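PDB 6MNZ: 3,4-dihydroxy-2-butanone 4-phosphate synthase from Acinetobacter baumannii, which probably converts D-ribulose 5-phosphate to formate and 3,4-dihydroxy-2-butanone 4-phosphate, a step of riboflavin biosynthesis that uses magnesium or manganese. Local coordinates for residues A[19-24]-A[32-37]. Sequence-based numbering, arbitrary orientation.
Sequences VILMDD and DLVIAA
D32 and L21 form an antiparallel hydrogen-bonded pair. D32 N donates to L21 O at 3.1 Å, and L21 N donates to D32 O at 2.9 Å. The D32 side chain touches H143 of helix 143-153, on the face shared with V19, L21 and V34.

L33 and I20 are the non-hydrogen-bonded pair, on the other face of the sheet. The L33 CD2 methyl meets the I20 CG1 methylene at 3.9 Å. L33 also packs on helix 42-52, and I20 on helix 175-184.

V34 returns to the face of D32. V19 N donates to V34 O at 2.9 Å, in the carbonyl plane. V34 N returns a bond to V19 O at 2.7 Å, but its N-H...O angle of 122° makes it weak. V34 CG2, anti to its own carbonyl carbon and beside the backbone N, lies 4.0 Å from L21 CB. V34 CB lies 4.0 Å from V19 CG2. L150 of helix 143-153 touches both V19 and L21 on this face.

The two strands are a beta hairpin, neighbours in the mixed sheet of the DHBP synthase domain. D32 is predicted to bind D-ribulose 5-phosphate, and it lies near H143 and E164, consistent with an active site beside the loop that joins the two strands.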
ATOM      1  N   VAL A  19      -5.190  24.900  23.631  1.00 20.07           N
ATOM      2  CA  VAL A  19      -4.302  25.512  22.653  1.00 25.39           C
ATOM      3  C   VAL A  19      -4.848  25.191  21.272  1.00 25.60           C
ATOM      4  O   VAL A  19      -5.522  24.177  21.077  1.00 36.43           O
ATOM      5  CB  VAL A  19      -2.842  25.020  22.800  1.00 46.96           C
ATOM      6  CG1 VAL A  19      -2.275  25.416  24.159  1.00 41.07           C
ATOM      7  CG2 VAL A  19      -2.762  23.514  22.600  1.00 49.84           C
ATOM      8  N   ILE A  20      -4.680  26.132  20.349  1.00 27.00           N
ATOM      9  CA  ILE A  20      -5.124  25.952  18.972  1.00 26.58           C
ATOM     10  C   ILE A  20      -3.957  25.424  18.151  1.00 26.57           C
ATOM     11  O   ILE A  20      -2.827  25.911  18.273  1.00 37.21           O
ATOM     12  CB  ILE A  20      -5.657  27.270  18.388  1.00 30.06           C
ATOM     13  CG1 ILE A  20      -6.882  27.741  19.170  1.00 35.21           C
ATOM     14  CG2 ILE A  20      -6.009  27.095  16.919  1.00 40.22           C
ATOM     15  CD1 ILE A  20      -7.288  29.163  18.867  1.00 52.33           C
ATOM     16  N   LEU A  21      -4.215  24.381  17.367  1.00 31.47           N
ATOM     17  CA  LEU A  21      -3.207  23.767  16.512  1.00 34.54           C
ATOM     18  C   LEU A  21      -3.718  23.777  15.080  1.00 36.49           C
ATOM     19  O   LEU A  21      -4.781  23.216  14.790  1.00 37.11           O
ATOM     20  CB  LEU A  21      -2.895  22.338  16.962  1.00 41.24           C
ATOM     21  CG  LEU A  21      -1.663  22.169  17.855  1.00 36.04           C
ATOM     22  CD1 LEU A  21      -1.573  20.739  18.370  1.00 54.24           C
ATOM     23  CD2 LEU A  21      -0.386  22.547  17.117  1.00 44.28           C
ATOM     24  N   MET A  22      -2.927  24.349  14.180  1.00 28.30           N
ATOM     25  CA  MET A  22      -3.215  24.316  12.755  1.00 27.24           C
ATOM     26  C   MET A  22      -2.347  23.261  12.087  1.00 34.69           C
ATOM     27  O   MET A  22      -1.157  23.136  12.393  1.00 44.18           O
ATOM     28  CB  MET A  22      -2.957  25.678  12.111  1.00 37.84           C
ATOM     29  CG  MET A  22      -3.819  26.795  12.661  1.00 48.89           C
ATOM     30  SD  MET A  22      -3.526  28.369  11.827  1.00 52.66           S
ATOM     31  CE  MET A  22      -2.209  29.043  12.833  1.00 37.86           C
ATOM     32  N   ASP A  23      -2.923  22.569  11.110  1.00 38.27           N
ATOM     33  CA  ASP A  23      -2.146  21.734  10.215  1.00 29.02           C
ATOM     34  C   ASP A  23      -1.750  22.532   8.976  1.00 31.32           C
ATOM     35  O   ASP A  23      -2.043  23.722   8.850  1.00 39.25           O
ATOM     36  CB  ASP A  23      -2.938  20.485   9.838  1.00 32.71           C
ATOM     37  CG  ASP A  23      -4.102  20.793   8.917  1.00 31.29           C
ATOM     38  OD1 ASP A  23      -4.623  21.929   8.984  1.00 26.38           O
ATOM     39  OD2 ASP A  23      -4.304  20.014   7.962  1.00 27.52           O
ATOM     40  N   ASP A  24      -0.994  21.890   8.089  1.00 34.44           N
ATOM     41  CA  ASP A  24      -0.478  22.568   6.910  1.00 32.18           C
ATOM     42  C   ASP A  24      -1.616  23.204   6.123  1.00 31.77           C
ATOM     43  O   ASP A  24      -2.701  22.632   5.993  1.00 37.18           O
ATOM     44  CB  ASP A  24       0.293  21.583   6.029  1.00 36.02           C
ATOM     45  CG  ASP A  24       1.697  21.330   6.538  1.00 29.51           C
ATOM     46  OD1 ASP A  24       1.960  21.622   7.722  1.00 30.17           O
ATOM     47  OD2 ASP A  24       2.549  20.878   5.748  1.00 32.90           O
ATOM     48  N   ASP A  32      -7.800  23.494  15.505  1.00 20.23           N
ATOM     49  CA  ASP A  32      -8.448  22.715  16.550  1.00 29.16           C
ATOM     50  C   ASP A  32      -8.029  23.264  17.904  1.00 29.79           C
ATOM     51  O   ASP A  32      -6.831  23.324  18.205  1.00 36.09           O
ATOM     52  CB  ASP A  32      -8.077  21.234  16.452  1.00 31.55           C
ATOM     53  CG  ASP A  32      -8.656  20.568  15.225  1.00 23.47           C
ATOM     54  OD1 ASP A  32      -8.818  21.252  14.194  1.00 33.14           O
ATOM     55  OD2 ASP A  32      -8.785  19.327  15.241  1.00 27.81           O
ATOM     56  N   LEU A  33      -9.008  23.527  18.765  1.00 31.12           N
ATOM     57  CA  LEU A  33      -8.756  23.495  20.197  1.00 29.65           C
ATOM     58  C   LEU A  33      -8.210  22.130  20.593  1.00 29.39           C
ATOM     59  O   LEU A  33      -8.543  21.113  19.982  1.00 31.32           O
ATOM     60  CB  LEU A  33     -10.036  23.792  20.976  1.00 40.23           C
ATOM     61  CG  LEU A  33     -10.704  25.149  20.756  1.00 44.95           C
ATOM     62  CD1 LEU A  33     -12.078  25.158  21.416  1.00 25.19           C
ATOM     63  CD2 LEU A  33      -9.842  26.282  21.293  1.00 48.56           C
ATOM     64  N   VAL A  34      -7.227  22.140  21.491  1.00 29.99           N
ATOM     65  CA  VAL A  34      -6.524  20.931  21.908  1.00 24.46           C
ATOM     66  C   VAL A  34      -6.254  21.051  23.399  1.00 34.39           C
ATOM     67  O   VAL A  34      -5.745  22.080  23.857  1.00 42.74           O
ATOM     68  CB  VAL A  34      -5.203  20.723  21.146  1.00 39.26           C
ATOM     69  CG1 VAL A  34      -4.587  19.369  21.497  1.00 40.90           C
ATOM     70  CG2 VAL A  34      -5.429  20.842  19.650  1.00 40.79           C
ATOM     71  N   ILE A  35      -6.723  20.071  24.168  1.00 39.33           N
ATOM     72  CA  ILE A  35      -6.499  20.031  25.607  1.00 45.63           C
ATOM     73  C   ILE A  35      -6.096  18.615  25.993  1.00 36.63           C
ATOM     74  O   ILE A  35      -6.529  17.637  25.378  1.00 39.82           O
ATOM     75  CB  ILE A  35      -7.752  20.481  26.390  1.00 39.28           C
ATOM     76  CG1 ILE A  35      -7.478  20.470  27.894  1.00 45.62           C
ATOM     77  CG2 ILE A  35      -8.944  19.589  26.054  1.00 44.62           C
ATOM     78  CD1 ILE A  35      -8.585  21.101  28.715  1.00 51.70           C
ATOM     79  N   ALA A  36      -5.272  18.510  27.032  1.00 31.85           N
ATOM     80  CA  ALA A  36      -4.896  17.204  27.555  1.00 35.60           C
ATOM     81  C   ALA A  36      -6.132  16.467  28.049  1.00 46.20           C
ATOM     82  O   ALA A  36      -6.836  16.949  28.942  1.00 59.91           O
ATOM     83  CB  ALA A  36      -3.878  17.354  28.684  1.00 29.09           C
ATOM     84  N   ALA A  37      -6.404  15.304  27.453  1.00 42.49           N
ATOM     85  CA  ALA A  37      -7.571  14.522  27.841  1.00 37.41           C
ATOM     86  C   ALA A  37      -7.594  14.253  29.338  1.00 38.87           C
ATOM     87  O   ALA A  37      -8.668  14.237  29.949  1.00 55.66           O
ATOM     88  CB  ALA A  37      -7.593  13.203  27.066  1.00 35.37           C
TER